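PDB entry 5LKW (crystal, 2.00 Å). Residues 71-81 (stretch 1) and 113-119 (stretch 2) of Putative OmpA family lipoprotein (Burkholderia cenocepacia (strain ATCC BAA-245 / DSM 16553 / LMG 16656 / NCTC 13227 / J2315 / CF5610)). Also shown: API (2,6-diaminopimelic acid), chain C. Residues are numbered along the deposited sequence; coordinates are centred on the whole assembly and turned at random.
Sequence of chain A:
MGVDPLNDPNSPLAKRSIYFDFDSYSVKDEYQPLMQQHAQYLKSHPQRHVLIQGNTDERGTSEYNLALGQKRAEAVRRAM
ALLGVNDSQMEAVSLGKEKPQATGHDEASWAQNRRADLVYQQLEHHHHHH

Stretch 1, residues 71-81: KRAEAVRRAMA
Stretch 2 113-119: NRRADLV

The centre of the contact is apolar. Val76 (chi1 t) points toward the strand and places CG2 3.7 Å from Ala116 CB and CG1 4.2 Å from Leu118 CD1. Ala116 likewise directs its CB at the helix, and Arg72 O lies 4.2 Å from Ala116 CB. One turn on, Met80 (m, t, m) brings CE within 4.3 Å of Leu118 CD2. Leu118 (m, p) leaves its backbone sideways, but its end comes nearer the helix.

The backbone geometry matches this register. Residues 71-81 are helical throughout, with phi/psi averaging about -62/-43 and successive i+4 bonds such as Val76 N to Arg72 O (3.3 Å) and Met80 N to Val76 O (3.0 Å); Arg72, Val76 and Met80 therefore line one face. Residues 115-119 are extended, from -153/147 at Arg115 to -111/106 at Val119. The axes approach to 8.2 Å with N-to-C directions 50° apart (signed crossing angle -50°), so Arg72, Val76 and Met80 advance with Arg114, Ala116 and Leu118. No hydrogen bond joins the stretches; they bury 299 Å² in total.

On the strand's far side, Arg115 (t, t, p, chi4 -99°) and Asp117 (m, chi2 -43°) point away from the helix and form a salt bridge: Arg115 NE to Asp117 OD1 is 2.9 Å, and Arg115 NH2 donates to Asp117 OD2 at 3.0 Å.

At the polar edge, Arg72 (m, t, t, chi4 150°) extends alongside Arg114, with Arg72 NH2 3.6 Å from Arg114 CD. Arg114 CA lies over one face of the guanidinium, 3.5 Å from Arg72 NH1. Its edge meets the diaminopimelate carboxylate: Arg72 NH1 donates to API O (3.0 Å) and Arg72 NH2 to API OXT (2.6 Å), a two-point charge-complementary grip. Arg114 (m, t, m, chi4 -81°) leaves the backbone sideways to the helix and its end leads away, with Arg114 CD 3.1 Å from API OXT.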

# COMPACT_ATOMS: atom_id res chain seq x y z
N LYS A 71 -7.77 6.07 2.80
CA LYS A 71 -8.12 6.19 1.40
C LYS A 71 -7.01 5.63 0.49
O LYS A 71 -7.28 4.94 -0.51
CB LYS A 71 -8.45 7.65 1.08
CG LYS A 71 -9.96 8.02 1.33
CD LYS A 71 -10.18 9.51 1.12
CE LYS A 71 -11.66 9.86 0.73
NZ LYS A 71 -12.57 9.08 1.63
N ARG A 72 -5.76 5.88 0.86
CA ARG A 72 -4.59 5.21 0.22
C ARG A 72 -4.66 3.66 0.30
O ARG A 72 -4.46 2.95 -0.68
CB ARG A 72 -3.30 5.74 0.87
CG ARG A 72 -3.06 7.23 0.56
CD ARG A 72 -1.75 7.80 1.08
NE ARG A 72 -1.49 9.11 0.45
CZ ARG A 72 -0.82 10.13 1.00
NH1 ARG A 72 -0.25 10.05 2.21
NH2 ARG A 72 -0.68 11.24 0.32
N ALA A 73 -5.00 3.11 1.46
CA ALA A 73 -5.01 1.64 1.54
C ALA A 73 -6.15 1.07 0.65
O ALA A 73 -6.00 -0.01 0.00
CB ALA A 73 -5.08 1.17 3.01
N GLU A 74 -7.23 1.83 0.55
CA GLU A 74 -8.47 1.45 -0.13
C GLU A 74 -8.30 1.56 -1.63
O GLU A 74 -8.70 0.64 -2.36
CB GLU A 74 -9.68 2.27 0.36
CG GLU A 74 -10.13 1.84 1.77
CD GLU A 74 -11.32 2.64 2.35
OE1 GLU A 74 -11.64 3.75 1.83
OE2 GLU A 74 -11.88 2.14 3.36
N ALA A 75 -7.65 2.65 -2.07
CA ALA A 75 -7.17 2.79 -3.44
C ALA A 75 -6.35 1.56 -3.95
O ALA A 75 -6.55 1.10 -5.07
CB ALA A 75 -6.41 4.12 -3.61
N VAL A 76 -5.45 1.01 -3.13
CA VAL A 76 -4.65 -0.16 -3.50
C VAL A 76 -5.53 -1.46 -3.51
O VAL A 76 -5.46 -2.26 -4.45
CB VAL A 76 -3.45 -0.34 -2.54
CG1 VAL A 76 -2.71 -1.66 -2.81
CG2 VAL A 76 -2.47 0.91 -2.59
N ARG A 77 -6.28 -1.66 -2.46
CA ARG A 77 -7.26 -2.78 -2.35
C ARG A 77 -8.20 -2.77 -3.55
O ARG A 77 -8.33 -3.77 -4.25
CB ARG A 77 -8.04 -2.70 -1.01
CG ARG A 77 -9.07 -3.89 -0.80
CD ARG A 77 -10.11 -3.58 0.27
NE ARG A 77 -10.93 -2.48 -0.23
CZ ARG A 77 -11.66 -1.65 0.51
NH1 ARG A 77 -11.74 -1.76 1.83
NH2 ARG A 77 -12.33 -0.68 -0.11
N ARG A 78 -8.76 -1.61 -3.85
CA ARG A 78 -9.65 -1.44 -4.98
C ARG A 78 -9.00 -1.82 -6.31
O ARG A 78 -9.61 -2.54 -7.14
CB ARG A 78 -10.15 0.01 -5.02
CG ARG A 78 -10.63 0.48 -6.38
CD ARG A 78 -11.50 1.74 -6.26
NE ARG A 78 -10.68 2.93 -6.17
CZ ARG A 78 -10.48 3.65 -5.06
NH1 ARG A 78 -11.04 3.32 -3.90
NH2 ARG A 78 -9.68 4.72 -5.12
N ALA A 79 -7.78 -1.34 -6.54
CA ALA A 79 -7.02 -1.73 -7.75
C ALA A 79 -6.80 -3.21 -7.82
O ALA A 79 -6.76 -3.77 -8.91
CB ALA A 79 -5.65 -1.01 -7.80
N MET A 80 -6.59 -3.87 -6.68
CA MET A 80 -6.46 -5.34 -6.73
C MET A 80 -7.83 -6.03 -6.81
O MET A 80 -7.96 -7.00 -7.53
CB MET A 80 -5.55 -5.90 -5.62
CG MET A 80 -4.08 -5.45 -5.78
SD MET A 80 -2.89 -6.45 -4.85
CE MET A 80 -3.34 -6.14 -3.16
N ALA A 81 -8.83 -5.50 -6.12
CA ALA A 81 -10.24 -5.94 -6.25
C ALA A 81 -10.68 -6.03 -7.69
O ALA A 81 -11.17 -7.07 -8.14
CB ALA A 81 -11.18 -4.99 -5.51
N ASN A 113 7.02 8.73 3.13
CA ASN A 113 6.00 8.37 4.08
C ASN A 113 4.60 8.40 3.52
O ASN A 113 3.70 7.94 4.24
CB ASN A 113 6.05 9.18 5.41
CG ASN A 113 7.41 9.03 6.15
OD1 ASN A 113 8.10 8.00 6.04
ND2 ASN A 113 7.80 10.08 6.86
N ARG A 114 4.40 8.96 2.30
CA ARG A 114 3.08 9.02 1.61
C ARG A 114 3.00 7.74 0.81
O ARG A 114 3.41 7.71 -0.33
CB ARG A 114 3.03 10.19 0.65
CG ARG A 114 3.04 11.58 1.35
CD ARG A 114 2.66 12.68 0.32
NE ARG A 114 3.60 12.84 -0.80
CZ ARG A 114 4.74 13.53 -0.74
NH1 ARG A 114 5.09 14.14 0.40
NH2 ARG A 114 5.53 13.66 -1.87
N ARG A 115 2.62 6.67 1.49
CA ARG A 115 2.98 5.32 1.07
C ARG A 115 1.95 4.33 1.55
O ARG A 115 1.38 4.49 2.66
CB ARG A 115 4.34 4.92 1.68
CG ARG A 115 5.07 3.72 1.00
CD ARG A 115 6.45 3.37 1.74
NE ARG A 115 6.10 2.84 3.05
CZ ARG A 115 6.09 3.50 4.20
NH1 ARG A 115 6.55 4.77 4.30
NH2 ARG A 115 5.60 2.88 5.27
N ALA A 116 1.74 3.28 0.75
CA ALA A 116 0.91 2.14 1.17
C ALA A 116 1.70 0.89 0.99
O ALA A 116 2.27 0.70 -0.10
CB ALA A 116 -0.43 2.05 0.32
N ASP A 117 1.74 0.04 2.04
CA ASP A 117 2.48 -1.21 2.00
C ASP A 117 1.54 -2.43 1.99
O ASP A 117 0.58 -2.50 2.79
CB ASP A 117 3.42 -1.39 3.23
CG ASP A 117 4.39 -0.23 3.42
OD1 ASP A 117 4.98 0.26 2.42
OD2 ASP A 117 4.58 0.15 4.61
N LEU A 118 1.95 -3.42 1.18
CA LEU A 118 1.32 -4.73 1.13
C LEU A 118 2.03 -5.54 2.17
O LEU A 118 3.22 -5.85 1.99
CB LEU A 118 1.48 -5.35 -0.28
CG LEU A 118 0.63 -4.84 -1.48
CD1 LEU A 118 0.91 -3.48 -1.85
CD2 LEU A 118 0.92 -5.66 -2.73
N VAL A 119 1.34 -5.87 3.26
CA VAL A 119 2.01 -6.63 4.34
C VAL A 119 1.41 -8.07 4.38
O VAL A 119 0.28 -8.29 4.80
CB VAL A 119 1.90 -5.91 5.69
CG1 VAL A 119 2.76 -6.62 6.77
CG2 VAL A 119 2.26 -4.35 5.55
C API C . 0.03 13.61 2.75
CA API C . -0.38 14.81 3.56
C3 API C . 0.13 16.18 3.12
C4 API C . -0.43 17.25 4.09
C5 API C . -1.11 18.45 3.41
C6 API C . -1.82 19.41 4.39
O API C . 0.46 12.67 3.40
OXT API C . -0.06 13.50 1.50
N API C . 0.15 14.57 4.90